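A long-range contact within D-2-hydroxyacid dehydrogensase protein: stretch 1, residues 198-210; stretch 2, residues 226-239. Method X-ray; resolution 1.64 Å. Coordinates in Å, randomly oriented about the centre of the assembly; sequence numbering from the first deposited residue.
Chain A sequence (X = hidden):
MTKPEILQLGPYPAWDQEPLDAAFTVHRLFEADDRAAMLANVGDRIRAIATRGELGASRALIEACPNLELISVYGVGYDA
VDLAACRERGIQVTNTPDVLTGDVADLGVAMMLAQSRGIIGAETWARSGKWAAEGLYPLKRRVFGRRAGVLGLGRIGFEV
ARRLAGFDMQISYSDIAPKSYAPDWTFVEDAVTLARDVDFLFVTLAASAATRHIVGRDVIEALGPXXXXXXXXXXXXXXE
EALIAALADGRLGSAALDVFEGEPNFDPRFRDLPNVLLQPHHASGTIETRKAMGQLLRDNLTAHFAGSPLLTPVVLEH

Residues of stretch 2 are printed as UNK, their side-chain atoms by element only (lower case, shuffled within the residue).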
ATOM      1  N   VAL A 198      20.967  -9.834   6.764  1.00  5.68           N
ATOM      2  CA  VAL A 198      20.881  -8.781   5.736  1.00  4.35           C
ATOM      3  C   VAL A 198      21.193  -7.386   6.253  1.00  5.03           C
ATOM      4  O   VAL A 198      21.123  -7.128   7.455  1.00  6.85           O
ATOM      5  CB  VAL A 198      19.515  -8.763   5.000  1.00  5.73           C
ATOM      6  CG1 VAL A 198      19.218 -10.111   4.404  1.00  5.25           C
ATOM      7  CG2 VAL A 198      18.391  -8.324   5.946  1.00  5.00           C
ATOM      8  N   ASP A 199      21.517  -6.487   5.322  1.00  5.43           N
ATOM      9  CA  ASP A 199      21.824  -5.107   5.625  1.00  5.46           C
ATOM     10  C   ASP A 199      20.614  -4.194   5.414  1.00  4.72           C
ATOM     11  O   ASP A 199      20.541  -3.115   5.992  1.00  5.57           O
ATOM     12  CB  ASP A 199      22.990  -4.644   4.744  1.00  7.17           C
ATOM     13  CG  ASP A 199      24.205  -5.542   4.884  1.00  8.02           C
ATOM     14  OD1 ASP A 199      24.736  -5.597   6.008  1.00  7.91           O
ATOM     15  OD2 ASP A 199      24.617  -6.207   3.902  1.00  6.96           O
ATOM     16  N   PHE A 200      19.674  -4.641   4.585  1.00  4.99           N
ATOM     17  CA  PHE A 200      18.481  -3.882   4.236  1.00  4.02           C
ATOM     18  C   PHE A 200      17.332  -4.868   4.244  1.00  5.36           C
ATOM     19  O   PHE A 200      17.444  -5.931   3.642  1.00  5.35           O
ATOM     20  CB  PHE A 200      18.602  -3.302   2.818  1.00  3.64           C
ATOM     21  CG  PHE A 200      19.818  -2.450   2.598  1.00  4.50           C
ATOM     22  CD1 PHE A 200      19.791  -1.094   2.894  1.00  5.35           C
ATOM     23  CD2 PHE A 200      20.985  -2.999   2.077  1.00  5.88           C
ATOM     24  CE1 PHE A 200      20.911  -0.291   2.674  1.00  4.46           C
ATOM     25  CE2 PHE A 200      22.114  -2.201   1.869  1.00  6.85           C
ATOM     26  CZ  PHE A 200      22.073  -0.852   2.157  1.00  6.68           C
ATOM     27  N   LEU A 201      16.249  -4.542   4.943  1.00  4.68           N
ATOM     28  CA  LEU A 201      15.074  -5.422   4.989  1.00  4.27           C
ATOM     29  C   LEU A 201      13.847  -4.677   4.488  1.00  5.64           C
ATOM     30  O   LEU A 201      13.471  -3.637   5.050  1.00  6.23           O
ATOM     31  CB  LEU A 201      14.807  -5.901   6.422  1.00  4.99           C
ATOM     32  CG  LEU A 201      13.592  -6.808   6.626  1.00  5.02           C
ATOM     33  CD1 LEU A 201      13.766  -8.122   5.884  1.00  7.20           C
ATOM     34  CD2 LEU A 201      13.354  -7.061   8.115  1.00  7.38           C
ATOM     35  N   PHE A 202      13.241  -5.190   3.429  1.00  4.48           N
ATOM     36  CA  PHE A 202      12.037  -4.587   2.871  1.00  5.33           C
ATOM     37  C   PHE A 202      10.819  -5.309   3.405  1.00  6.09           C
ATOM     38  O   PHE A 202      10.747  -6.537   3.335  1.00  5.94           O
ATOM     39  CB  PHE A 202      12.050  -4.701   1.340  1.00  4.41           C
ATOM     40  CG  PHE A 202      13.071  -3.824   0.678  1.00  4.02           C
ATOM     41  CD1 PHE A 202      14.401  -4.231   0.573  1.00  5.90           C
ATOM     42  CD2 PHE A 202      12.708  -2.585   0.177  1.00  4.57           C
ATOM     43  CE1 PHE A 202      15.350  -3.422  -0.033  1.00  5.40           C
ATOM     44  CE2 PHE A 202      13.658  -1.775  -0.434  1.00  6.19           C
ATOM     45  CZ  PHE A 202      14.972  -2.195  -0.537  1.00  6.01           C
ATOM     46  N   VAL A 203       9.856  -4.554   3.919  1.00  6.05           N
ATOM     47  CA  VAL A 203       8.610  -5.144   4.390  1.00  5.80           C
ATOM     48  C   VAL A 203       7.545  -4.943   3.324  1.00  9.25           C
ATOM     49  O   VAL A 203       7.089  -3.815   3.075  1.00  8.57           O
ATOM     50  CB  VAL A 203       8.163  -4.531   5.712  1.00  7.27           C
ATOM     51  CG1 VAL A 203       6.909  -5.234   6.214  1.00 11.25           C
ATOM     52  CG2 VAL A 203       9.279  -4.647   6.727  1.00  8.26           C
ATOM     53  N   THR A 204       7.201  -6.047   2.668  1.00 10.07           N
ATOM     54  CA  THR A 204       6.295  -6.053   1.529  1.00 10.06           C
ATOM     55  C   THR A 204       5.273  -7.162   1.743  1.00 14.23           C
ATOM     56  O   THR A 204       5.051  -8.005   0.880  1.00 16.68           O
ATOM     57  CB  THR A 204       7.071  -6.249   0.203  1.00  8.94           C
ATOM     58  OG1 THR A 204       8.001  -7.330   0.340  1.00 11.63           O
ATOM     59  CG2 THR A 204       7.861  -4.999  -0.127  1.00 12.03           C
ATOM     60  N   LEU A 205       4.671  -7.148   2.927  1.00 11.52           N
ATOM     61  CA  LEU A 205       3.629  -8.097   3.307  1.00 15.72           C
ATOM     62  C   LEU A 205       2.266  -7.544   2.920  1.00 21.22           C
ATOM     63  O   LEU A 205       1.847  -6.506   3.432  1.00 24.11           O
ATOM     64  CB  LEU A 205       3.653  -8.321   4.816  1.00 17.01           C
ATOM     65  CG  LEU A 205       4.833  -9.084   5.400  1.00 18.33           C
ATOM     66  CD1 LEU A 205       4.888  -8.905   6.918  1.00 21.18           C
ATOM     67  CD2 LEU A 205       4.742 -10.562   5.032  1.00 21.15           C
ATOM     68  N   ALA A 206       1.573  -8.248   2.031  1.00 20.57           N
ATOM     69  CA  ALA A 206       0.309  -7.767   1.483  1.00 27.74           C
ATOM     70  C   ALA A 206      -0.846  -7.926   2.469  1.00 28.86           C
ATOM     71  O   ALA A 206      -1.784  -7.123   2.470  1.00 30.43           O
ATOM     72  CB  ALA A 206      -0.001  -8.468   0.166  1.00 27.73           C
ATOM     73  N   ALA A 207      -0.773  -8.951   3.310  1.00 28.55           N
ATOM     74  CA  ALA A 207      -1.819  -9.191   4.303  1.00 30.76           C
ATOM     75  C   ALA A 207      -1.265  -9.119   5.723  1.00 31.37           C
ATOM     76  O   ALA A 207      -0.073  -8.880   5.919  1.00 29.52           O
ATOM     77  CB  ALA A 207      -2.477 -10.542   4.061  1.00 30.46           C
ATOM     78  N   SER A 208      -2.139  -9.323   6.707  1.00 29.32           N
ATOM     79  CA  SER A 208      -1.715  -9.410   8.095  1.00 29.28           C
ATOM     80  C   SER A 208      -0.790 -10.612   8.250  1.00 29.11           C
ATOM     81  O   SER A 208      -1.170 -11.740   7.940  1.00 33.76           O
ATOM     82  CB  SER A 208      -2.927  -9.547   9.016  1.00 39.21           C
ATOM     83  OG  SER A 208      -3.965  -8.673   8.618  1.00 40.35           O
ATOM     84  N   ALA A 209       0.427 -10.360   8.721  1.00 27.34           N
ATOM     85  CA  ALA A 209       1.466 -11.384   8.766  1.00 28.39           C
ATOM     86  C   ALA A 209       1.128 -12.560   9.683  1.00 30.35           C
ATOM     87  O   ALA A 209       0.376 -12.412  10.645  1.00 31.29           O
ATOM     88  CB  ALA A 209       2.798 -10.759   9.179  1.00 29.19           C
ATOM     89  N   ALA A 210       1.680 -13.728   9.365  1.00 22.19           N
ATOM     90  CA  ALA A 210       1.687 -14.848  10.298  1.00 28.55           C
ATOM     91  C   ALA A 210       2.711 -14.527  11.387  1.00 22.97           C
ATOM     92  O   ALA A 210       3.563 -13.665  11.189  1.00 23.90           O
ATOM     93  CB  ALA A 210       2.040 -16.147   9.581  1.00 24.62           C
ATOM     94  N   UNK A 226      23.486  -1.601  12.128  1.00  8.96           N
ATOM     95  CA  UNK A 226      23.802  -1.020  10.833  1.00  8.47           C
ATOM     96  C   UNK A 226      22.860  -1.531   9.757  1.00 10.98           C
ATOM     97  O   UNK A 226      23.149  -1.426   8.563  1.00 11.45           O
ATOM     98  c   UNK A 226      25.264  -1.274  10.477  1.00 10.99           C
ATOM     99  c   UNK A 226      27.666  -0.690  11.132  1.00 19.61           C
ATOM    100  o   UNK A 226      28.001  -1.046   9.984  1.00 21.12           O
ATOM    101  o   UNK A 226      28.492  -0.392  12.022  1.00 29.95           O
ATOM    102  c   UNK A 226      26.199  -0.603  11.484  1.00 10.89           C
ATOM    103  N   UNK A 227      21.732  -2.089  10.182  1.00  7.27           N
ATOM    104  CA  UNK A 227      20.708  -2.507   9.257  1.00  7.43           C
ATOM    105  C   UNK A 227      19.695  -1.411   9.045  1.00  5.80           C
ATOM    106  O   UNK A 227      19.586  -0.477   9.843  1.00  7.90           O
ATOM    107  N   UNK A 228      18.941  -1.532   7.955  1.00  5.13           N
ATOM    108  CA  UNK A 228      17.933  -0.562   7.583  1.00  5.85           C
ATOM    109  C   UNK A 228      16.614  -1.269   7.293  1.00  6.25           C
ATOM    110  O   UNK A 228      16.579  -2.257   6.556  1.00  6.24           O
ATOM    111  c   UNK A 228      17.354   1.194   5.870  1.00  4.52           C
ATOM    112  s   UNK A 228      17.739   1.959   4.287  1.00  7.82           S
ATOM    113  c   UNK A 228      19.366   2.583   4.645  1.00  8.61           C
ATOM    114  c   UNK A 228      18.389   0.208   6.341  1.00  7.02           C
ATOM    115  N   UNK A 229      15.535  -0.758   7.875  1.00  6.14           N
ATOM    116  CA  UNK A 229      14.199  -1.272   7.630  1.00  5.57           C
ATOM    117  C   UNK A 229      13.470  -0.361   6.649  1.00  7.30           C
ATOM    118  O   UNK A 229      13.415   0.852   6.863  1.00  7.65           O
ATOM    119  c   UNK A 229      12.114  -3.481   8.651  1.00 11.33           C
ATOM    120  c   UNK A 229      13.420  -1.331   8.952  1.00  6.84           C
ATOM    121  c   UNK A 229      12.028  -1.968   8.871  1.00  8.90           C
ATOM    122  c   UNK A 229      11.215  -1.636  10.128  1.00 12.02           C
ATOM    123  N   UNK A 230      12.938  -0.928   5.565  1.00  4.74           N
ATOM    124  CA  UNK A 230      12.167  -0.140   4.610  1.00  5.54           C
ATOM    125  C   UNK A 230      10.749  -0.667   4.573  1.00  6.39           C
ATOM    126  O   UNK A 230      10.536  -1.823   4.242  1.00  5.93           O
ATOM    127  c   UNK A 230      15.244  -0.850   3.239  1.00  6.95           C
ATOM    128  c   UNK A 230      14.218   0.282   3.168  1.00  6.15           C
ATOM    129  c   UNK A 230      12.761  -0.197   3.177  1.00  4.27           C
ATOM    130  c   UNK A 230      11.915   0.635   2.210  1.00  6.69           C
ATOM    131  N   UNK A 231       9.778   0.165   4.934  1.00  5.57           N
ATOM    132  CA  UNK A 231       8.399  -0.274   4.912  1.00  5.99           C
ATOM    133  C   UNK A 231       7.532   0.451   3.899  1.00  8.37           C
ATOM    134  O   UNK A 231       7.372   1.679   3.978  1.00  9.36           O
ATOM    135  n   UNK A 231       5.546  -0.461   7.230  1.00 13.32           N
ATOM    136  o   UNK A 231       6.115  -1.695   5.437  1.00  7.82           O
ATOM    137  c   UNK A 231       6.401  -0.850   6.291  1.00  8.26           C
ATOM    138  c   UNK A 231       7.738  -0.184   6.286  1.00  7.53           C
ATOM    139  N   UNK A 232       6.982  -0.319   2.957  1.00  9.10           N
ATOM    140  CA  UNK A 232       6.045   0.212   1.950  1.00  8.60           C
ATOM    141  C   UNK A 232       4.719  -0.562   1.934  1.00 10.65           C
ATOM    142  O   UNK A 232       3.916  -0.421   1.005  1.00 16.74           O
ATOM    143  c   UNK A 232       7.897  -1.256  -1.175  1.00 13.60           C
ATOM    144  c   UNK A 232       7.236  -1.169   0.194  1.00 12.24           C
ATOM    145  c   UNK A 232       6.671   0.217   0.533  1.00 10.48           C
ATOM    146  c   UNK A 232       7.748   1.289   0.430  1.00 10.91           C
ATOM    147  N   UNK A 233       4.486  -1.366   2.974  1.00  9.02           N
ATOM    148  CA  UNK A 233       3.252  -2.146   3.126  1.00 11.64           C
ATOM    149  C   UNK A 233       2.599  -1.787   4.456  1.00 13.09           C
ATOM    150  O   UNK A 233       3.091  -0.919   5.139  1.00 16.14           O
ATOM    151  c   UNK A 233       3.559  -3.643   3.081  1.00 12.64           C
ATOM    152  o   UNK A 233       4.377  -4.020   4.177  1.00 16.51           O
ATOM    153  N   UNK A 234       1.527  -2.466   4.844  1.00 15.79           N
ATOM    154  CA  UNK A 234       0.691  -1.961   5.944  1.00 15.08           C
ATOM    155  C   UNK A 234       1.412  -1.699   7.273  1.00 17.36           C
ATOM    156  O   UNK A 234       2.385  -2.376   7.620  1.00 18.11           O
ATOM    157  c   UNK A 234      -1.382  -5.171   6.609  1.00 27.03           C
ATOM    158  n   UNK A 234      -3.588  -6.842   6.082  1.00 39.15           N
ATOM    159  n   UNK A 234      -3.743  -6.059   3.933  1.00 37.22           N
ATOM    160  c   UNK A 234      -3.146  -6.046   5.119  1.00 38.23           C
ATOM    161  n   UNK A 234      -2.104  -5.248   5.341  1.00 32.08           N
ATOM    162  c   UNK A 234      -0.142  -4.298   6.510  1.00 22.66           C
ATOM    163  c   UNK A 234      -0.511  -2.875   6.163  1.00 21.31           C
ATOM    164  N   UNK A 235       0.921  -0.711   8.014  1.00 16.51           N
ATOM    165  CA  UNK A 235       1.539  -0.318   9.272  1.00 16.20           C
ATOM    166  C   UNK A 235       1.406  -1.395  10.345  1.00 16.95           C
ATOM    167  O   UNK A 235       2.294  -1.538  11.185  1.00 13.68           O
ATOM    168  c   UNK A 235       0.948   0.999   9.769  1.00 16.44           C
ATOM    169  N   UNK A 236       0.309  -2.150  10.305  1.00 16.10           N
ATOM    170  CA  UNK A 236      -0.011  -3.119  11.363  1.00 17.59           C
ATOM    171  C   UNK A 236       1.014  -4.244  11.518  1.00 19.53           C
ATOM    172  O   UNK A 236       1.061  -4.923  12.547  1.00 23.09           O
ATOM    173  o   UNK A 236      -1.503  -4.396   9.910  1.00 22.04           O
ATOM    174  c   UNK A 236      -1.406  -3.719  11.151  1.00 17.69           C
ATOM    175  N   UNK A 237       1.840  -4.441  10.499  1.00 17.95           N
ATOM    176  CA  UNK A 237       2.813  -5.523  10.544  1.00 20.94           C
ATOM    177  C   UNK A 237       4.137  -5.151  11.188  1.00 16.90           C
ATOM    178  O   UNK A 237       5.038  -5.989  11.295  1.00 19.52           O
ATOM    179  o   UNK A 237       1.360  -7.744   9.629  1.00 28.14           O
ATOM    180  c   UNK A 237       1.944  -7.076   8.769  1.00 24.25           C
ATOM    181  c   UNK A 237       3.031  -6.103   9.156  1.00 22.38           C
ATOM    182  n   UNK A 237       1.663  -7.166   7.482  1.00 21.14           N
ATOM    183  N   UNK A 238       4.248  -3.903  11.634  1.00 15.53           N
ATOM    184  CA  UNK A 238       5.412  -3.470  12.404  1.00 11.42           C
ATOM    185  C   UNK A 238       4.999  -2.942  13.779  1.00 13.70           C
ATOM    186  O   UNK A 238       4.055  -2.156  13.903  1.00 14.10           O
ATOM    187  c   UNK A 238       6.228  -2.418  11.647  1.00 13.93           C
ATOM    188  c   UNK A 238       7.519  -2.043   9.483  1.00 19.17           C
ATOM    189  c   UNK A 238       7.427  -1.959  12.468  1.00 14.67           C
ATOM    190  c   UNK A 238       6.697  -2.998  10.308  1.00 18.53           C
ATOM    191  N   UNK A 239       5.708  -3.399  14.808  1.00 11.41           N
ATOM    192  CA  UNK A 239       5.531  -2.878  16.159  1.00 11.96           C
ATOM    193  C   UNK A 239       6.235  -1.519  16.222  1.00  9.84           C
ATOM    194  O   UNK A 239       7.461  -1.447  16.350  1.00 10.44           O
ATOM    195  o   UNK A 239       5.969  -4.331  19.494  1.00 15.40           O
ATOM    196  o   UNK A 239       5.735  -2.238  18.899  1.00 13.68           O
ATOM    197  c   UNK A 239       6.139  -3.858  17.172  1.00 11.46           C
ATOM    198  c   UNK A 239       5.924  -3.435  18.624  1.00 12.29           C
TER
HETATM  199  O   HOH W   1      21.858  -0.671   6.061  1.00 10.89           O
HETATM  200  O   HOH W   2      25.054  -3.553   7.807  1.00 16.71           O
HETATM  201  O   HOH W   3       0.273  -4.644   3.205  1.00 24.11           O

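Position 226 has three side-chain carbons in a row, the third carrying two oxygens: a carboxylate on a two-carbon stem, hence Glu-226. Its side chain comes no nearer to stretch 1 than 6.2 Å, from Glu-226 CB to Asp-199 OD1, and two waters make the link instead. Water 1 donates to Asp-199 O (2.8 Å) and Glu-226 O (2.9 Å); water 2 donates to Asp-199 OD1 (2.7 Å) and Glu-226 O (3.0 Å).

Position 227 has no side-chain atoms, so it is Gly-227; its CA lies 3.3 Å from Asp-199 O, a CA-H...O contact.

Position 228 holds an unbranched chain of two carbons, a sulfur and a terminal carbon, which only methionine fits. The methyl of Met-228, CE, sits 3.8 Å from Phe-200 CE1, near the ring plane; SD is 5.2 Å from the ring centroid and 89° off the normal, an edge approach.

Position 229 has four carbons forked at the second: Leu-229. Its CD1 reaches Val-203 CG2 at 3.6 Å and Leu-201 CD2 at 3.8 Å.

Position 230 also has four carbons, but the fork is at the first and one arm is two carbons long, giving Ile-230. Its CD1 stands 4.0 Å from the centroid of the Phe-202 ring, 10° off the normal, a CH-pi contact over the face.

Position 231 has two carbons, the second bearing one oxygen and one nitrogen: Asn-231. The side chain points to the same face as Val-203, its partner in register.

Position 232 repeats the four-carbon pattern forked at the first, with one longer arm, so it is Ile-232; CD1 meets Thr-204 CG2 at 3.9 Å.

Position 233 carries one carbon and one oxygen: Ser-233. OG donates a weak hydrogen bond to Val-203 O (2.9 Å) and accepts a weak one from Leu-205 N (3.4 Å), bridging the chain just beyond the strand.

Position 234 shows three carbons, a nitrogen, then a carbon with two more nitrogens, the guanidinium of Arg-234. Ala-206 O lies over one face, 2.7 Å from NH2, but the angle is too poor for a hydrogen bond. Water 3 donates to Leu-205 O (2.4 Å) and accepts from Arg-234 N (3.0 Å).

Position 235, with one carbon, is Ala-235, out of reach. Position 236, one carbon and one oxygen, is Ser-236, also without contact.

Position 237 has two carbons, the second with one oxygen and one nitrogen: Asn-237. ND2 donates to Ala-207 O (2.9 Å, 158°), while OD1 accepts from Ala-209 N (2.9 Å, 170°), fixing the amide's orientation.

Position 238, four carbons forked at the first, is Ile-238, whose CD1 is 4.2 Å from Val-203 CG2. Position 239, two carbons and two oxygens, is Asp-239, an N-cap.

The contact is a parallel strand pair at 19°. Met-228 N to Asp-199 O (3.0 Å), Leu-201 N to Met-228 O, Ile-230 N to Leu-201 O and Val-203 N to Ile-230 O (each 2.8 Å) form its ladder; beyond it, the Asn-237 amide holds the loop.

Stretch 2 (226-239) EGMLINISRASNID
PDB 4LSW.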